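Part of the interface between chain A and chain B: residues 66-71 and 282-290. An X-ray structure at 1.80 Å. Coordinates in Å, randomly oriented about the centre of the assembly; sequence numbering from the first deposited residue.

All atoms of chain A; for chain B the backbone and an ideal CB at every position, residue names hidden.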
# COMPACT_ATOMS: atom_id res chain seq x y z
N GLU A 66 -18.95 29.54 -18.56
CA GLU A 66 -18.18 30.20 -19.61
C GLU A 66 -16.74 30.46 -19.18
O GLU A 66 -15.81 30.33 -19.98
CB GLU A 66 -18.87 31.50 -20.02
CG GLU A 66 -20.15 31.31 -20.81
CD GLU A 66 -21.39 31.13 -19.94
OE1 GLU A 66 -21.25 31.05 -18.70
OE2 GLU A 66 -22.50 31.09 -20.51
N GLU A 67 -16.54 30.87 -17.93
CA GLU A 67 -15.19 31.06 -17.43
C GLU A 67 -14.42 29.74 -17.45
O GLU A 67 -13.24 29.70 -17.81
CB GLU A 67 -15.25 31.63 -16.01
CG GLU A 67 -13.96 32.24 -15.50
CD GLU A 67 -12.97 31.21 -14.97
OE1 GLU A 67 -13.39 30.07 -14.66
OE2 GLU A 67 -11.77 31.55 -14.88
N ARG A 68 -15.10 28.65 -17.11
CA ARG A 68 -14.43 27.38 -16.93
C ARG A 68 -14.08 26.73 -18.27
O ARG A 68 -13.03 26.10 -18.40
CB ARG A 68 -15.33 26.46 -16.11
CG ARG A 68 -14.74 25.11 -15.78
CD ARG A 68 -15.70 24.37 -14.88
NE ARG A 68 -15.28 23.01 -14.56
CZ ARG A 68 -15.91 22.24 -13.69
NH1 ARG A 68 -16.98 22.71 -13.05
NH2 ARG A 68 -15.47 21.01 -13.45
N PHE A 69 -14.95 26.87 -19.28
CA PHE A 69 -14.74 26.13 -20.52
C PHE A 69 -14.59 26.98 -21.77
O PHE A 69 -14.27 26.43 -22.83
CB PHE A 69 -15.88 25.11 -20.73
CG PHE A 69 -15.83 23.97 -19.76
CD1 PHE A 69 -14.80 23.05 -19.81
CD2 PHE A 69 -16.79 23.84 -18.77
CE1 PHE A 69 -14.74 22.01 -18.91
CE2 PHE A 69 -16.74 22.80 -17.86
CZ PHE A 69 -15.71 21.88 -17.93
N GLY A 70 -14.80 28.29 -21.68
CA GLY A 70 -14.46 29.17 -22.79
C GLY A 70 -15.27 28.86 -24.03
O GLY A 70 -16.51 28.83 -24.01
N GLU A 71 -14.57 28.59 -25.13
CA GLU A 71 -15.19 28.42 -26.44
C GLU A 71 -15.72 27.01 -26.67
O GLU A 71 -16.33 26.77 -27.72
CB GLU A 71 -14.20 28.79 -27.54
CG GLU A 71 -13.87 30.26 -27.58
CD GLU A 71 -15.11 31.13 -27.64
OE1 GLU A 71 -15.85 31.02 -28.64
OE2 GLU A 71 -15.34 31.91 -26.70
N UNK B 282 -3.92 19.60 -22.23
CA UNK B 282 -4.15 20.59 -23.28
C UNK B 282 -5.24 21.57 -22.88
O UNK B 282 -5.15 22.77 -23.17
CB UNK B 282 -4.52 19.90 -24.59
N UNK B 283 -6.30 21.08 -22.24
CA UNK B 283 -7.32 21.97 -21.69
C UNK B 283 -6.70 22.92 -20.68
O UNK B 283 -6.90 24.14 -20.75
CB UNK B 283 -8.45 21.17 -21.04
N UNK B 284 -5.93 22.38 -19.74
CA UNK B 284 -5.29 23.21 -18.71
C UNK B 284 -4.42 24.29 -19.33
O UNK B 284 -4.48 25.46 -18.94
CB UNK B 284 -4.45 22.34 -17.77
N UNK B 285 -3.59 23.92 -20.31
CA UNK B 285 -2.65 24.87 -20.88
C UNK B 285 -3.33 25.94 -21.72
O UNK B 285 -2.77 27.02 -21.90
CB UNK B 285 -1.62 24.13 -21.73
N UNK B 286 -4.53 25.67 -22.23
CA UNK B 286 -5.18 26.62 -23.12
C UNK B 286 -6.07 27.61 -22.38
O UNK B 286 -6.25 28.74 -22.85
CB UNK B 286 -6.01 25.87 -24.16
N UNK B 287 -6.61 27.24 -21.22
CA UNK B 287 -7.63 28.06 -20.56
C UNK B 287 -7.38 28.32 -19.09
O UNK B 287 -7.97 29.27 -18.55
CB UNK B 287 -9.00 27.39 -20.71
N UNK B 288 -6.56 27.53 -18.41
CA UNK B 288 -6.47 27.61 -16.95
C UNK B 288 -5.12 28.13 -16.47
O UNK B 288 -4.86 28.10 -15.27
CB UNK B 288 -6.73 26.23 -16.34
N UNK B 289 -4.27 28.61 -17.37
CA UNK B 289 -2.99 29.19 -16.97
C UNK B 289 -3.17 30.70 -16.89
O UNK B 289 -2.76 31.46 -17.76
CB UNK B 289 -1.87 28.82 -17.95
N UNK B 290 -3.83 31.13 -15.82
CA UNK B 290 -4.20 32.52 -15.64
C UNK B 290 -3.87 32.99 -14.22
O UNK B 290 -3.30 32.24 -13.43
OXT UNK B 290 -4.17 34.13 -13.85
CB UNK B 290 -5.69 32.71 -15.94

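Chain A offers the end of a helix: the carboxylate of Glu A67, the carbonyls of Arg A68 and Phe A69, the ring of Phe A69, and Gly A70, where the chain leaves helical angles with positive phi. Chain B has to meet these features from a helix that runs out into a tail.

Position 282 is helical, and its CB is out of reach of chain A. Any helix-tolerant polar residue would suit it; it is Glu B282, with no contact here.

At 283 the CB points toward chain A, but nothing of that stretch lies within 5.5 Å of it, so a short side chain would leave the gap unfilled. Across the gap wait an aromatic ring and the acceptor Arg A68 O. A long residue with a donor at its tip fits, such as Tyr, Arg or Lys; the ring favours an aromatic one. The residue is Tyr B283, in the t rotamer. Its OH donates to Arg A68 O at 2.6 Å, the carbonyl lying at the ring edge, near the plane. The same OH accepts from water 1 at 3.0 Å, and that water in turn accepts from Arg A68 NE at 2.8 Å. The rings of Tyr B283 and Phe A69 are near parallel but slid apart, with little overlap; Tyr B283 CE1 and Phe A69 CD1 are 3.9 Å apart.

Positions 284, 285 and 286 are helical and out of reach, so chain A sets no demand. Helix-tolerant side chains, polar ones especially, would do. They are Arg B284, Asn B285 and Ser B286. The first donates through NE and NH2 to Asn B285 OD1, both at 3.0 Å, and Ser B286 OG donates to Tyr B283 O at 3.0 Å.

Position 287 points toward chain A, its ideal CB 4.8 Å from Arg A68 O. Its CA is 7.3 Å from Gly A70 CA, which leaves room for a medium side chain: Leu, Met or Ile, perhaps Gln. Leu B287 takes it, with CD1 3.6 Å from Phe A69 O and CD2 4.4 Å from Gly A70 CA. An ideal CB on Gly A70 would lie 2.9 Å from Leu B287 CD2, a clash, so the bare glycine makes room for the leucine, besides easing the positive phi.

At 288 the CB points sideways, yet the Glu A67 carboxylate lies within reach of a long cation, its OE1 about 7.9 Å from the ideal CB. Arg has the length to turn back to it; Lys would be at its limit. Arg B288 does so with chi1 to chi3 all m: NH1 donates to Glu A67 OE1 at 2.9 Å and 169°, a salt bridge with the carboxylate oxygen at the guanidinium edge.

Position 289 is out of reach and free to be almost anything soluble; it is Arg B289.

Position 290 ends the chain, its CB toward chain A but distant. The second oxygen of Glu A67 invites another long cation, Lys or Arg. Lys B290 reaches it, NZ donating to Glu A67 OE2 at 2.9 Å, so one glutamate holds two cations, one on each oxygen.

Chain B 282-290: EYRNSLRRK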
# COMPACT_ATOMS: atom_id res chain seq x y z
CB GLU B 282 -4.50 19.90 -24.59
CG GLU B 282 -3.37 19.08 -25.15
CD GLU B 282 -3.77 18.33 -26.40
OE1 GLU B 282 -4.72 18.76 -27.09
OE2 GLU B 282 -3.13 17.30 -26.70
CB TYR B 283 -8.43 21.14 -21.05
CG TYR B 283 -9.31 21.91 -20.10
CD1 TYR B 283 -10.13 22.93 -20.55
CD2 TYR B 283 -9.33 21.61 -18.74
CE1 TYR B 283 -10.94 23.64 -19.68
CE2 TYR B 283 -10.13 22.30 -17.87
CZ TYR B 283 -10.93 23.32 -18.34
OH TYR B 283 -11.73 24.00 -17.46
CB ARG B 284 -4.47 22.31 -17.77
CG ARG B 284 -3.73 23.04 -16.67
CD ARG B 284 -2.58 22.18 -16.14
NE ARG B 284 -1.44 22.17 -17.06
CZ ARG B 284 -0.29 21.54 -16.81
NH1 ARG B 284 -0.14 20.86 -15.68
NH2 ARG B 284 0.70 21.60 -17.70
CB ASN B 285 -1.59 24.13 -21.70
CG ASN B 285 -0.65 23.31 -20.84
OD1 ASN B 285 -0.63 23.46 -19.61
ND2 ASN B 285 0.13 22.44 -21.46
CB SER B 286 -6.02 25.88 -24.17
OG SER B 286 -7.16 25.28 -23.56
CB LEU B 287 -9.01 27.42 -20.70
CG LEU B 287 -9.62 27.46 -22.10
CD1 LEU B 287 -10.74 26.44 -22.23
CD2 LEU B 287 -10.13 28.86 -22.38
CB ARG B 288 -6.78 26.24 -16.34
CG ARG B 288 -8.07 25.61 -16.85
CD ARG B 288 -9.28 26.53 -16.60
NE ARG B 288 -9.57 26.68 -15.17
CZ ARG B 288 -10.48 27.52 -14.67
NH1 ARG B 288 -11.19 28.30 -15.48
NH2 ARG B 288 -10.67 27.57 -13.36
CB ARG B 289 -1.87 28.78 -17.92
CG ARG B 289 -1.63 27.28 -17.94
CD ARG B 289 -0.27 26.92 -18.52
NE ARG B 289 -0.03 27.58 -19.80
CZ ARG B 289 0.99 27.29 -20.61
NH1 ARG B 289 1.85 26.34 -20.28
NH2 ARG B 289 1.14 27.95 -21.75
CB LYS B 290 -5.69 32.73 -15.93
CG LYS B 290 -6.62 31.82 -15.14
CD LYS B 290 -7.87 31.45 -15.95
CE LYS B 290 -8.82 32.62 -16.12
NZ LYS B 290 -9.97 32.29 -17.00
O HOH W 1 -12.92 22.02 -15.57
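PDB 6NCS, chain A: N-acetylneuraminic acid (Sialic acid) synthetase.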